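PDB 6JIL: cycloserine biosynthesis protein DcsG, which catalyses the ATP-dependent, magnesium-requiring cyclisation of O-ureido-D-serine to the antibiotic D-cycloserine as a member of the ATP-grasp family. Local coordinates for residues 105-110 against 264-269; 131-136 against 149-154; 135-140 against 173-178; 141-146 against 212-217. One frame throughout, in Å; residues are numbered along the deposited sequence.

Contact 1 (105-110 against 264-269); sequences VIPTTV and SPMVLE. With MG (magnesium ion), chain H; MG (magnesium ion), chain I; ADP (adenosine-5'-diphosphate), chain G.
Ile-106 and Leu-268 meet because the isoleucine carries CG1 anti to its carbonyl carbon (chi1 -70°) and CD1 anti to CA (chi2 179°), an extended branch whose CD1 comes within 3.8 Å of Leu-268 CA. The same CD1 packs on Leu-268 CG and also approaches ADP N6, so one methyl serves both the chain contact and the adenine pocket. Selenomethionine Met-266 bears CG between its backbone N and carbonyl carbon (chi1 49°), which sets CG 4.3 Å from Ile-106 CG1. Its CB meets the backbone of Val-105, and its SE lies against Ile-106 CA. A single bridge pairs Val-105 with Val-267, sealed by Ile-106 N donating to Val-267 O at 3.2 Å. In the ATP-grasp fold the nucleotide is held between two lobes, and here the connection leading into strand 109-111 of one sheet touches the outermost strand, 265-271, of the other. Val-105 adds its CG1, 4.1 Å from Val-267 CB, while Leu-98 and Ala-99 of helix 94-100 also touch Val-105. One residue beyond Leu-268, Glu-269 reaches both magnesium ions: OE2 bridges them, at 2.2 Å from one and 2.3 Å from the other, and OE1 joins it on the second, at 2.3 Å. Glu-271 also binds magnesium, and the diphosphate oxygens of ADP take further places on both ions.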
# COMPACT_ATOMS: atom_id res chain seq x y z
N VAL A 105 -9.97 -8.40 7.91
CA VAL A 105 -8.55 -8.11 7.83
C VAL A 105 -7.74 -9.09 8.67
O VAL A 105 -8.28 -9.80 9.51
CB VAL A 105 -8.23 -6.68 8.33
CG1 VAL A 105 -9.05 -5.67 7.57
CG2 VAL A 105 -8.51 -6.57 9.81
N ILE A 106 -6.44 -9.13 8.42
CA ILE A 106 -5.56 -10.00 9.17
C ILE A 106 -5.54 -9.48 10.60
O ILE A 106 -5.38 -8.28 10.81
CB ILE A 106 -4.11 -9.96 8.61
CG1 ILE A 106 -4.06 -10.64 7.24
CG2 ILE A 106 -3.15 -10.62 9.60
CD1 ILE A 106 -2.67 -10.63 6.60
N PRO A 107 -5.73 -10.37 11.59
CA PRO A 107 -5.71 -9.92 12.99
C PRO A 107 -4.47 -9.04 13.14
O PRO A 107 -3.35 -9.50 12.96
CB PRO A 107 -5.61 -11.24 13.75
CG PRO A 107 -6.43 -12.16 12.89
CD PRO A 107 -5.98 -11.82 11.49
N THR A 108 -4.69 -7.77 13.48
CA THR A 108 -3.62 -6.79 13.58
C THR A 108 -3.52 -6.05 14.91
O THR A 108 -4.50 -5.48 15.38
CB THR A 108 -3.80 -5.74 12.45
OG1 THR A 108 -3.54 -6.36 11.19
CG2 THR A 108 -2.87 -4.56 12.66
N THR A 109 -2.32 -6.05 15.49
CA THR A 109 -2.06 -5.37 16.76
C THR A 109 -1.05 -4.23 16.59
O THR A 109 0.10 -4.47 16.23
CB THR A 109 -1.50 -6.35 17.81
OG1 THR A 109 -2.54 -7.25 18.21
CG2 THR A 109 -0.98 -5.60 19.04
N VAL A 110 -1.49 -3.01 16.87
CA VAL A 110 -0.64 -1.82 16.73
C VAL A 110 0.11 -1.44 18.01
O VAL A 110 -0.49 -1.26 19.08
CB VAL A 110 -1.49 -0.62 16.27
CG1 VAL A 110 -0.61 0.58 16.01
CG2 VAL A 110 -2.27 -1.00 15.02
N SER A 264 -11.83 -18.05 3.17
CA SER A 264 -12.32 -16.76 2.71
C SER A 264 -11.17 -15.76 2.69
O SER A 264 -10.18 -15.92 3.40
CB SER A 264 -13.44 -16.27 3.63
OG SER A 264 -12.95 -16.07 4.95
N PRO A 265 -11.28 -14.71 1.86
CA PRO A 265 -10.22 -13.71 1.78
C PRO A 265 -10.24 -12.60 2.82
O PRO A 265 -11.30 -12.18 3.29
CB PRO A 265 -10.37 -13.16 0.36
CG PRO A 265 -11.86 -13.23 0.15
CD PRO A 265 -12.25 -14.57 0.75
N MSE A 266 -9.05 -12.13 3.19
CA MSE A 266 -8.91 -11.04 4.15
C MSE A 266 -7.81 -10.08 3.69
O MSE A 266 -6.80 -10.50 3.12
CB MSE A 266 -8.63 -11.57 5.57
CG MSE A 266 -7.52 -12.60 5.70
SE MSE A 266 -7.39 -13.33 7.52
CE MSE A 266 -8.88 -14.56 7.45
N VAL A 267 -8.02 -8.80 3.93
CA VAL A 267 -7.07 -7.78 3.53
C VAL A 267 -5.74 -7.92 4.25
O VAL A 267 -5.70 -8.10 5.47
CB VAL A 267 -7.64 -6.38 3.80
CG1 VAL A 267 -6.63 -5.32 3.41
CG2 VAL A 267 -8.94 -6.19 3.04
N LEU A 268 -4.65 -7.87 3.48
CA LEU A 268 -3.29 -7.95 3.99
C LEU A 268 -2.90 -6.49 4.16
O LEU A 268 -2.52 -6.05 5.24
CB LEU A 268 -2.37 -8.59 2.95
CG LEU A 268 -0.94 -9.04 3.28
CD1 LEU A 268 -0.15 -9.08 1.98
CD2 LEU A 268 -0.27 -8.13 4.27
N GLU A 269 -2.98 -5.76 3.06
CA GLU A 269 -2.68 -4.34 3.04
C GLU A 269 -3.42 -3.73 1.86
O GLU A 269 -3.89 -4.44 0.96
CB GLU A 269 -1.18 -4.08 2.92
CG GLU A 269 -0.59 -4.29 1.53
CD GLU A 269 0.63 -3.41 1.30
OE1 GLU A 269 0.53 -2.20 1.56
OE2 GLU A 269 1.67 -3.93 0.85
MG MG H . 2.53 -5.78 -0.08
MG MG I . 2.56 -1.88 0.49
PB ADP G . 4.52 -3.95 2.47
O1B ADP G . 4.32 -4.86 1.15
O2B ADP G . 3.74 -2.65 2.31
O3B ADP G . 6.02 -3.63 2.63
PA ADP G . 3.17 -6.08 3.56
O1A ADP G . 2.03 -6.13 4.47
O2A ADP G . 2.61 -6.19 2.07
O3A ADP G . 3.98 -4.69 3.82
O5' ADP G . 4.15 -7.31 3.92
C5' ADP G . 5.06 -7.53 2.84
C4' ADP G . 5.08 -9.02 2.52
O4' ADP G . 5.33 -9.79 3.72
C3' ADP G . 3.74 -9.48 1.96
O3' ADP G . 3.68 -9.36 0.55
C2' ADP G . 3.64 -10.93 2.44
O2' ADP G . 4.23 -11.84 1.51
C1' ADP G . 4.39 -10.91 3.80
N9 ADP G . 3.45 -10.75 4.94
C8 ADP G . 3.26 -9.63 5.71
N7 ADP G . 2.41 -9.86 6.66
C5 ADP G . 1.99 -11.14 6.58
C6 ADP G . 1.25 -12.00 7.44
N6 ADP G . 0.60 -11.50 8.56
N1 ADP G . 1.22 -13.32 7.15
C2 ADP G . 1.85 -13.83 6.09
N3 ADP G . 2.56 -13.06 5.27
C4 ADP G . 2.65 -11.74 5.46
O HOH W 1 4.46 -7.16 -0.64
O HOH W 2 0.62 -6.78 -0.95
O HOH W 3 3.00 0.11 1.55

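Contact 2 (131-136 against 149-154); sequences AREFVV and RYQRSL
Phe-134 and Tyr-150 set their rings at 25° to one another but slide them apart, with centroids 5.6 Å from each other, so overlap is slight. Across the contact, Tyr-150 CB makes a CH-pi contact over one face of the Phe-134 ring, 3.7 Å from CE2 and displaced toward the rim. Arg-152 CA lies at the ring edge, and Tyr-150 CE1 leans on Val-136 CG2. Beneath these side chains Phe-134 and Tyr-150 form the hydrogen-bonded pair of a beta hairpin, strands 133-138 and 148-151, each N donating to the other's O. On the other face of the sheet Arg-149 is extended as far as NE and grips Glu-133 side-on in a salt bridge, NE donating to OE1 at 2.8 Å and NH2 to OE2 at 3.3 Å; both oxygens are approached from above the carboxylate plane. Asp-182 is a second acidic partner of Arg-149, whose guanidinium also makes a cation-pi contact with Tyr-177. Beyond the paired strands Arg-152 holds the backbone, its NE (2.9 Å) and NH2 (3.1 Å) both donating to Ala-131 O, which lies in the guanidinium plane. Nearby, Arg-132 NH2 stands 3.7 Å from Arg-152 NE, the two guanidinium planes only 18° apart, a like-charged approach that is probably unfavourable in itself.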
# COMPACT_ATOMS: atom_id res chain seq x y z
N ALA A 131 -1.00 -18.86 17.22
CA ALA A 131 -0.10 -18.41 16.17
C ALA A 131 1.28 -19.05 16.31
O ALA A 131 1.99 -18.81 17.28
CB ALA A 131 0.01 -16.89 16.21
N ARG A 132 1.65 -19.88 15.33
CA ARG A 132 2.95 -20.55 15.36
C ARG A 132 4.04 -19.56 15.00
O ARG A 132 5.16 -19.63 15.50
CB ARG A 132 2.97 -21.72 14.37
CG ARG A 132 2.15 -22.94 14.79
CD ARG A 132 2.82 -23.72 15.93
NE ARG A 132 2.66 -23.10 17.24
CZ ARG A 132 3.31 -23.48 18.34
NH1 ARG A 132 4.18 -24.49 18.29
NH2 ARG A 132 3.09 -22.88 19.50
N GLU A 133 3.70 -18.62 14.12
CA GLU A 133 4.65 -17.61 13.70
C GLU A 133 3.92 -16.28 13.62
O GLU A 133 2.70 -16.25 13.49
CB GLU A 133 5.26 -17.98 12.34
CG GLU A 133 6.04 -19.29 12.40
CD GLU A 133 6.69 -19.65 11.08
OE1 GLU A 133 7.63 -18.95 10.65
OE2 GLU A 133 6.26 -20.65 10.47
N PHE A 134 4.66 -15.19 13.72
CA PHE A 134 4.06 -13.86 13.64
C PHE A 134 4.94 -12.96 12.80
O PHE A 134 6.07 -13.33 12.49
CB PHE A 134 3.85 -13.28 15.04
CG PHE A 134 5.12 -13.09 15.83
CD1 PHE A 134 5.65 -11.82 16.04
CD2 PHE A 134 5.76 -14.18 16.43
CE1 PHE A 134 6.78 -11.63 16.83
CE2 PHE A 134 6.89 -14.00 17.23
CZ PHE A 134 7.41 -12.72 17.43
N VAL A 135 4.43 -11.80 12.43
CA VAL A 135 5.21 -10.88 11.62
C VAL A 135 5.31 -9.52 12.27
O VAL A 135 4.36 -9.06 12.90
CB VAL A 135 4.59 -10.71 10.22
CG1 VAL A 135 5.44 -9.77 9.36
CG2 VAL A 135 4.45 -12.07 9.55
N VAL A 136 6.47 -8.90 12.11
CA VAL A 136 6.71 -7.57 12.64
C VAL A 136 6.89 -6.65 11.44
O VAL A 136 7.59 -6.99 10.48
CB VAL A 136 7.99 -7.50 13.51
CG1 VAL A 136 8.33 -6.02 13.81
CG2 VAL A 136 7.78 -8.28 14.81
N ARG A 149 9.58 -12.22 9.63
CA ARG A 149 8.84 -13.38 10.09
C ARG A 149 9.56 -14.01 11.30
O ARG A 149 10.78 -14.13 11.31
CB ARG A 149 8.77 -14.38 8.94
CG ARG A 149 8.08 -15.69 9.22
CD ARG A 149 8.12 -16.56 7.98
NE ARG A 149 7.38 -17.80 8.14
CZ ARG A 149 7.01 -18.57 7.12
NH1 ARG A 149 7.30 -18.22 5.88
NH2 ARG A 149 6.32 -19.68 7.35
N TYR A 150 8.79 -14.40 12.31
CA TYR A 150 9.37 -15.01 13.51
C TYR A 150 8.56 -16.18 14.06
O TYR A 150 7.32 -16.18 14.00
CB TYR A 150 9.51 -13.99 14.65
CG TYR A 150 10.30 -12.75 14.35
CD1 TYR A 150 9.70 -11.63 13.77
CD2 TYR A 150 11.66 -12.68 14.66
CE1 TYR A 150 10.44 -10.46 13.51
CE2 TYR A 150 12.40 -11.54 14.41
CZ TYR A 150 11.79 -10.43 13.84
OH TYR A 150 12.55 -9.31 13.60
N GLN A 151 9.26 -17.16 14.62
CA GLN A 151 8.61 -18.30 15.27
C GLN A 151 8.25 -17.69 16.62
O GLN A 151 8.98 -16.84 17.11
CB GLN A 151 9.61 -19.44 15.45
CG GLN A 151 9.99 -20.15 14.15
CD GLN A 151 11.22 -21.03 14.31
OE1 GLN A 151 11.54 -21.84 13.44
NE2 GLN A 151 11.92 -20.88 15.43
N ARG A 152 7.15 -18.11 17.23
CA ARG A 152 6.75 -17.51 18.50
C ARG A 152 7.78 -17.56 19.62
O ARG A 152 7.71 -16.78 20.58
CB ARG A 152 5.43 -18.10 19.01
CG ARG A 152 5.48 -19.55 19.44
CD ARG A 152 4.36 -19.81 20.42
NE ARG A 152 3.11 -19.23 19.95
CZ ARG A 152 2.27 -18.54 20.71
NH1 ARG A 152 2.53 -18.33 22.00
NH2 ARG A 152 1.16 -18.03 20.18
N SER A 153 8.75 -18.46 19.51
CA SER A 153 9.77 -18.58 20.54
C SER A 153 10.78 -17.45 20.45
O SER A 153 11.58 -17.24 21.36
CB SER A 153 10.49 -19.92 20.41
OG SER A 153 11.11 -20.05 19.14
N LEU A 154 10.73 -16.70 19.34
CA LEU A 154 11.66 -15.60 19.12
C LEU A 154 11.10 -14.24 19.50
O LEU A 154 11.29 -13.26 18.79
CB LEU A 154 12.07 -15.58 17.65
CG LEU A 154 12.70 -16.86 17.10
CD1 LEU A 154 12.88 -16.72 15.59
CD2 LEU A 154 14.03 -17.11 17.79

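Contact 3 (135-140 against 173-178); sequences VVKPTD and ILQPYV. With ADP (adenosine-5'-diphosphate), chain G.
Val-135 and Gln-175 exchange two backbone hydrogen bonds, as do Lys-137 and Ile-173, which makes these the hydrogen-bonded pairs of an antiparallel ladder; Val-136 and Leu-174 form the non-hydrogen-bonded pair between them. Among the polar side chains, Lys-137 and Gln-175 project from the same face and converge. Bent at chi3 (76°), the lysine chain brings CE close to the glutamine, and NZ donates to Gln-175 OE1 at 2.6 Å from above the plane of that amide. The ammonium also donates to ADP N7 and to O1A, both at 3.0 Å, so it ties purine and alpha-phosphate together and probably offsets phosphate charge. Gln-175 OE1 accepts in addition from ADP N6. Its NE2 is hydrogen-bonded to Thr-108 OG1, which probably helps fix the turn of the amide. Past the strand, the backbone completes the reading of adenine: Pro-176 O takes N6 at 3.0 Å, and Val-178 N gives to N1 at 2.9 Å. Apolar and ring packing lines the adenine pocket. Tyr-177 lays one ring face against ADP C2, its CE1 3.3 Å away, while Val-135 CG2 comes in at the ring edge, 3.6 Å from CD1, and also touches the purine. At the far end the Thr-139 and Ile-173 side chains cross at about a right angle, CG2 meeting CG1. The two strands are the inner pair of a four-stranded antiparallel sheet, flanked by 109-111 and 148-151; the nucleotide lies against one face, and helices 155-167 and 117-127 cover the other, touching Val-136 and Leu-174 respectively.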
# COMPACT_ATOMS: atom_id res chain seq x y z
N VAL A 135 4.43 -11.80 12.43
CA VAL A 135 5.21 -10.88 11.62
C VAL A 135 5.31 -9.52 12.27
O VAL A 135 4.36 -9.06 12.90
CB VAL A 135 4.59 -10.71 10.22
CG1 VAL A 135 5.44 -9.77 9.36
CG2 VAL A 135 4.45 -12.07 9.55
N VAL A 136 6.47 -8.90 12.11
CA VAL A 136 6.71 -7.57 12.64
C VAL A 136 6.89 -6.65 11.44
O VAL A 136 7.59 -6.99 10.48
CB VAL A 136 7.99 -7.50 13.51
CG1 VAL A 136 8.33 -6.02 13.81
CG2 VAL A 136 7.78 -8.28 14.81
N LYS A 137 6.26 -5.48 11.48
CA LYS A 137 6.38 -4.55 10.37
C LYS A 137 5.97 -3.16 10.81
O LYS A 137 5.11 -3.00 11.68
CB LYS A 137 5.49 -4.99 9.21
CG LYS A 137 4.02 -4.67 9.45
CD LYS A 137 3.11 -5.10 8.31
CE LYS A 137 2.87 -6.60 8.30
NZ LYS A 137 1.82 -6.98 7.31
N PRO A 138 6.59 -2.13 10.22
CA PRO A 138 6.26 -0.74 10.54
C PRO A 138 4.93 -0.42 9.86
O PRO A 138 4.63 -0.98 8.81
CB PRO A 138 7.42 0.03 9.93
CG PRO A 138 7.72 -0.79 8.71
CD PRO A 138 7.70 -2.19 9.26
N THR A 139 4.14 0.46 10.46
CA THR A 139 2.86 0.81 9.84
C THR A 139 3.08 1.71 8.65
O THR A 139 2.22 1.82 7.76
CB THR A 139 1.96 1.55 10.81
OG1 THR A 139 2.58 2.79 11.16
CG2 THR A 139 1.72 0.72 12.05
N ASP A 140 4.24 2.38 8.63
CA ASP A 140 4.57 3.29 7.54
C ASP A 140 5.73 2.80 6.67
O ASP A 140 6.84 3.34 6.74
CB ASP A 140 4.85 4.70 8.08
CG ASP A 140 5.98 4.74 9.10
OD1 ASP A 140 6.40 5.86 9.47
OD2 ASP A 140 6.46 3.67 9.55
N ILE A 173 3.23 -2.82 13.70
CA ILE A 173 2.11 -3.74 13.64
C ILE A 173 2.57 -5.17 13.85
O ILE A 173 3.58 -5.59 13.28
CB ILE A 173 1.35 -3.62 12.29
CG1 ILE A 173 0.42 -2.41 12.34
CG2 ILE A 173 0.55 -4.87 12.00
CD1 ILE A 173 -0.35 -2.18 11.07
N LEU A 174 1.85 -5.90 14.69
CA LEU A 174 2.14 -7.30 14.97
C LEU A 174 0.97 -8.10 14.40
O LEU A 174 -0.18 -7.80 14.69
CB LEU A 174 2.24 -7.54 16.48
CG LEU A 174 3.30 -6.78 17.27
CD1 LEU A 174 3.21 -7.15 18.74
CD2 LEU A 174 4.68 -7.11 16.72
N GLN A 175 1.27 -9.11 13.58
CA GLN A 175 0.21 -9.94 13.02
C GLN A 175 0.61 -11.40 13.04
O GLN A 175 1.79 -11.73 12.95
CB GLN A 175 -0.09 -9.59 11.55
CG GLN A 175 -0.35 -8.14 11.24
CD GLN A 175 -0.55 -7.90 9.75
OE1 GLN A 175 0.25 -8.35 8.93
NE2 GLN A 175 -1.61 -7.18 9.40
N PRO A 176 -0.37 -12.30 13.18
CA PRO A 176 0.01 -13.71 13.17
C PRO A 176 0.38 -14.02 11.73
O PRO A 176 -0.14 -13.39 10.81
CB PRO A 176 -1.28 -14.41 13.59
CG PRO A 176 -2.35 -13.49 13.06
CD PRO A 176 -1.81 -12.13 13.45
N TYR A 177 1.30 -14.96 11.52
CA TYR A 177 1.68 -15.32 10.17
C TYR A 177 0.58 -16.16 9.53
O TYR A 177 0.25 -17.23 10.03
CB TYR A 177 2.98 -16.12 10.16
CG TYR A 177 3.51 -16.34 8.77
CD1 TYR A 177 4.21 -15.33 8.11
CD2 TYR A 177 3.22 -17.50 8.07
CE1 TYR A 177 4.62 -15.48 6.79
CE2 TYR A 177 3.63 -17.66 6.74
CZ TYR A 177 4.32 -16.65 6.10
OH TYR A 177 4.70 -16.78 4.79
N VAL A 178 0.02 -15.66 8.43
CA VAL A 178 -1.04 -16.37 7.70
C VAL A 178 -0.40 -17.51 6.92
O VAL A 178 0.28 -17.29 5.92
CB VAL A 178 -1.78 -15.40 6.74
CG1 VAL A 178 -2.75 -16.18 5.84
CG2 VAL A 178 -2.53 -14.35 7.54
PB ADP G . 4.52 -3.95 2.47
O1B ADP G . 4.32 -4.86 1.15
O2B ADP G . 3.74 -2.65 2.31
O3B ADP G . 6.02 -3.63 2.63
PA ADP G . 3.17 -6.08 3.56
O1A ADP G . 2.03 -6.13 4.47
O2A ADP G . 2.61 -6.19 2.07
O3A ADP G . 3.98 -4.69 3.82
O5' ADP G . 4.15 -7.31 3.92
C5' ADP G . 5.06 -7.53 2.84
C4' ADP G . 5.08 -9.02 2.52
O4' ADP G . 5.33 -9.79 3.72
C3' ADP G . 3.74 -9.48 1.96
O3' ADP G . 3.68 -9.36 0.55
C2' ADP G . 3.64 -10.93 2.44
O2' ADP G . 4.23 -11.84 1.51
C1' ADP G . 4.39 -10.91 3.80
N9 ADP G . 3.45 -10.75 4.94
C8 ADP G . 3.26 -9.63 5.71
N7 ADP G . 2.41 -9.86 6.66
C5 ADP G . 1.99 -11.14 6.58
C6 ADP G . 1.25 -12.00 7.44
N6 ADP G . 0.60 -11.50 8.56
N1 ADP G . 1.22 -13.32 7.15
C2 ADP G . 1.85 -13.83 6.09
N3 ADP G . 2.56 -13.06 5.27
C4 ADP G . 2.65 -11.74 5.46

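Contact 4 (141-146 against 212-217); sequences GCYSKD and VHVPTL. With ADP (adenosine-5'-diphosphate), chain G.
Ser-144 OG donates to His-213 O over 2.9 Å, in the plane of that carbonyl; with OG anti to its own carbonyl carbon (chi1 -61°), the hydroxyl is carried to the facing loop. The backbone N of the same serine turns to the nucleotide and gives a hydrogen bond to ADP O3B at 2.7 Å, its N-H...O angle of 135° being rather bent. One residue thus ties the beta-phosphate to the 212-217 loop. Cys-142 to Lys-145 form a type I' turn, closed by Lys-145 N to Cys-142 O at 2.9 Å, which places Ser-144 at the bend. The neighbouring Tyr-143 sends its ring across the contact. Pro-215 CG approaches it obliquely, 3.6 Å from CE1, and Val-214 lies over one face, although its modelled distances there are doubtful. At the tip, Tyr-143 OH is hydrogen-bonded to a water at 2.8 Å, which donates only weakly to Pro-215 O. That carbonyl also accepts from Arg-220, probably an active-site residue. Lying between the strands of a hairpin and drawn over the diphosphate, residues 141-146 are consistent with the phosphate-covering loop of ATP-grasp enzymes.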
# COMPACT_ATOMS: atom_id res chain seq x y z
N GLY A 141 5.45 1.79 5.84
CA GLY A 141 6.47 1.25 4.96
C GLY A 141 5.88 0.69 3.67
O GLY A 141 4.69 0.82 3.42
N CYS A 142 6.74 0.08 2.86
CA CYS A 142 6.35 -0.53 1.60
C CYS A 142 7.50 -1.35 1.06
O CYS A 142 8.62 -1.31 1.59
CB CYS A 142 5.95 0.52 0.55
SG CYS A 142 7.31 1.54 -0.12
N TYR A 143 7.23 -2.10 -0.00
CA TYR A 143 8.24 -2.92 -0.65
C TYR A 143 8.99 -3.82 0.32
O TYR A 143 10.21 -3.97 0.23
CB TYR A 143 9.21 -1.99 -1.38
CG TYR A 143 9.81 -2.57 -2.64
CD1 TYR A 143 8.99 -3.05 -3.66
CD2 TYR A 143 11.19 -2.64 -2.81
CE1 TYR A 143 9.54 -3.59 -4.84
CE2 TYR A 143 11.75 -3.16 -3.97
CZ TYR A 143 10.92 -3.64 -4.98
OH TYR A 143 11.48 -4.16 -6.12
N SER A 144 8.26 -4.42 1.26
CA SER A 144 8.84 -5.32 2.26
C SER A 144 9.81 -4.67 3.25
O SER A 144 10.50 -5.37 3.98
CB SER A 144 9.56 -6.48 1.56
OG SER A 144 8.67 -7.25 0.77
N LYS A 145 9.86 -3.34 3.31
CA LYS A 145 10.77 -2.67 4.24
C LYS A 145 10.57 -3.03 5.72
O LYS A 145 9.47 -2.95 6.26
CB LYS A 145 10.68 -1.15 4.10
CG LYS A 145 11.77 -0.45 4.90
CD LYS A 145 11.68 1.06 4.82
CE LYS A 145 12.90 1.68 5.45
NZ LYS A 145 14.13 1.09 4.85
N ASP A 146 11.67 -3.42 6.36
CA ASP A 146 11.69 -3.81 7.78
C ASP A 146 10.59 -4.77 8.18
O ASP A 146 10.09 -4.72 9.31
CB ASP A 146 11.65 -2.56 8.67
CG ASP A 146 12.87 -1.67 8.49
OD1 ASP A 146 13.99 -2.19 8.57
OD2 ASP A 146 12.70 -0.46 8.27
N VAL A 212 13.97 -12.29 3.24
CA VAL A 212 12.87 -11.38 2.99
C VAL A 212 12.99 -10.90 1.55
O VAL A 212 13.92 -10.18 1.21
CB VAL A 212 12.92 -10.17 3.94
CG1 VAL A 212 11.76 -9.22 3.64
CG2 VAL A 212 12.87 -10.64 5.38
N HIS A 213 12.07 -11.34 0.70
CA HIS A 213 12.10 -10.94 -0.69
C HIS A 213 11.43 -9.60 -0.93
O HIS A 213 10.75 -9.05 -0.07
CB HIS A 213 11.44 -12.00 -1.58
CG HIS A 213 12.25 -13.25 -1.71
ND1 HIS A 213 11.78 -14.49 -1.34
CD2 HIS A 213 13.52 -13.44 -2.15
CE1 HIS A 213 12.72 -15.39 -1.53
NE2 HIS A 213 13.79 -14.78 -2.02
N VAL A 214 11.64 -9.09 -2.14
CA VAL A 214 11.09 -7.83 -2.58
C VAL A 214 10.30 -8.22 -3.84
O VAL A 214 10.80 -8.94 -4.70
CB VAL A 214 12.27 -6.84 -2.83
CG1 VAL A 214 12.41 -6.49 -4.30
CG2 VAL A 214 12.09 -5.63 -1.97
N PRO A 215 9.03 -7.77 -3.95
CA PRO A 215 8.14 -8.07 -5.08
C PRO A 215 8.55 -7.65 -6.48
O PRO A 215 7.94 -6.78 -7.09
CB PRO A 215 6.84 -7.41 -4.65
CG PRO A 215 7.32 -6.21 -3.94
CD PRO A 215 8.42 -6.77 -3.07
N THR A 216 9.59 -8.29 -7.01
CA THR A 216 10.08 -8.00 -8.35
C THR A 216 9.17 -8.69 -9.38
O THR A 216 8.36 -9.55 -9.02
CB THR A 216 11.52 -8.48 -8.52
OG1 THR A 216 11.67 -9.76 -7.90
CG2 THR A 216 12.48 -7.49 -7.88
N LEU A 217 9.31 -8.33 -10.65
CA LEU A 217 8.48 -8.92 -11.72
C LEU A 217 8.37 -10.44 -11.73
O LEU A 217 7.31 -10.97 -12.03
CB LEU A 217 8.96 -8.43 -13.09
CG LEU A 217 8.63 -6.96 -13.34
CD1 LEU A 217 9.15 -6.52 -14.70
CD2 LEU A 217 7.12 -6.78 -13.26
PB ADP G . 4.52 -3.95 2.47
O1B ADP G . 4.32 -4.86 1.15
O2B ADP G . 3.74 -2.65 2.31
O3B ADP G . 6.02 -3.63 2.63
PA ADP G . 3.17 -6.08 3.56
O1A ADP G . 2.03 -6.13 4.47
O2A ADP G . 2.61 -6.19 2.07
O3A ADP G . 3.98 -4.69 3.82
O5' ADP G . 4.15 -7.31 3.92
C5' ADP G . 5.06 -7.53 2.84
C4' ADP G . 5.08 -9.02 2.52
O4' ADP G . 5.33 -9.79 3.72
C3' ADP G . 3.74 -9.48 1.96
O3' ADP G . 3.68 -9.36 0.55
C2' ADP G . 3.64 -10.93 2.44
O2' ADP G . 4.23 -11.84 1.51
C1' ADP G . 4.39 -10.91 3.80
N9 ADP G . 3.45 -10.75 4.94
C8 ADP G . 3.26 -9.63 5.71
N7 ADP G . 2.41 -9.86 6.66
C5 ADP G . 1.99 -11.14 6.58
C6 ADP G . 1.25 -12.00 7.44
N6 ADP G . 0.60 -11.50 8.56
N1 ADP G . 1.22 -13.32 7.15
C2 ADP G . 1.85 -13.83 6.09
N3 ADP G . 2.56 -13.06 5.27
C4 ADP G . 2.65 -11.74 5.46
O HOH W 4 9.83 -4.27 -8.35

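Contacts 2 and 3 share strand 133-138 and belong to one sheet, whose face carries the nucleotide, while contact 1 joins that sheet, through the approach to strand 109-111, to strand 265-271 of the other. Contact 3 is central, its centre about 10 Å from those of contacts 1 and 2. It joins contact 1 directly, Thr-109 O lying 2.7 Å from Leu-174 N, and joins contact 2 where Glu-133 O meets Tyr-177 N, also at 2.7 Å. Contact 4, centred about 13 Å from contact 3, continues the hairpin's connecting loop toward the phosphates. Contact 3 holds adenine and the alpha-phosphate, contact 1 brings the magnesium ions to the diphosphate, and contact 4 binds O3B of the beta-phosphate.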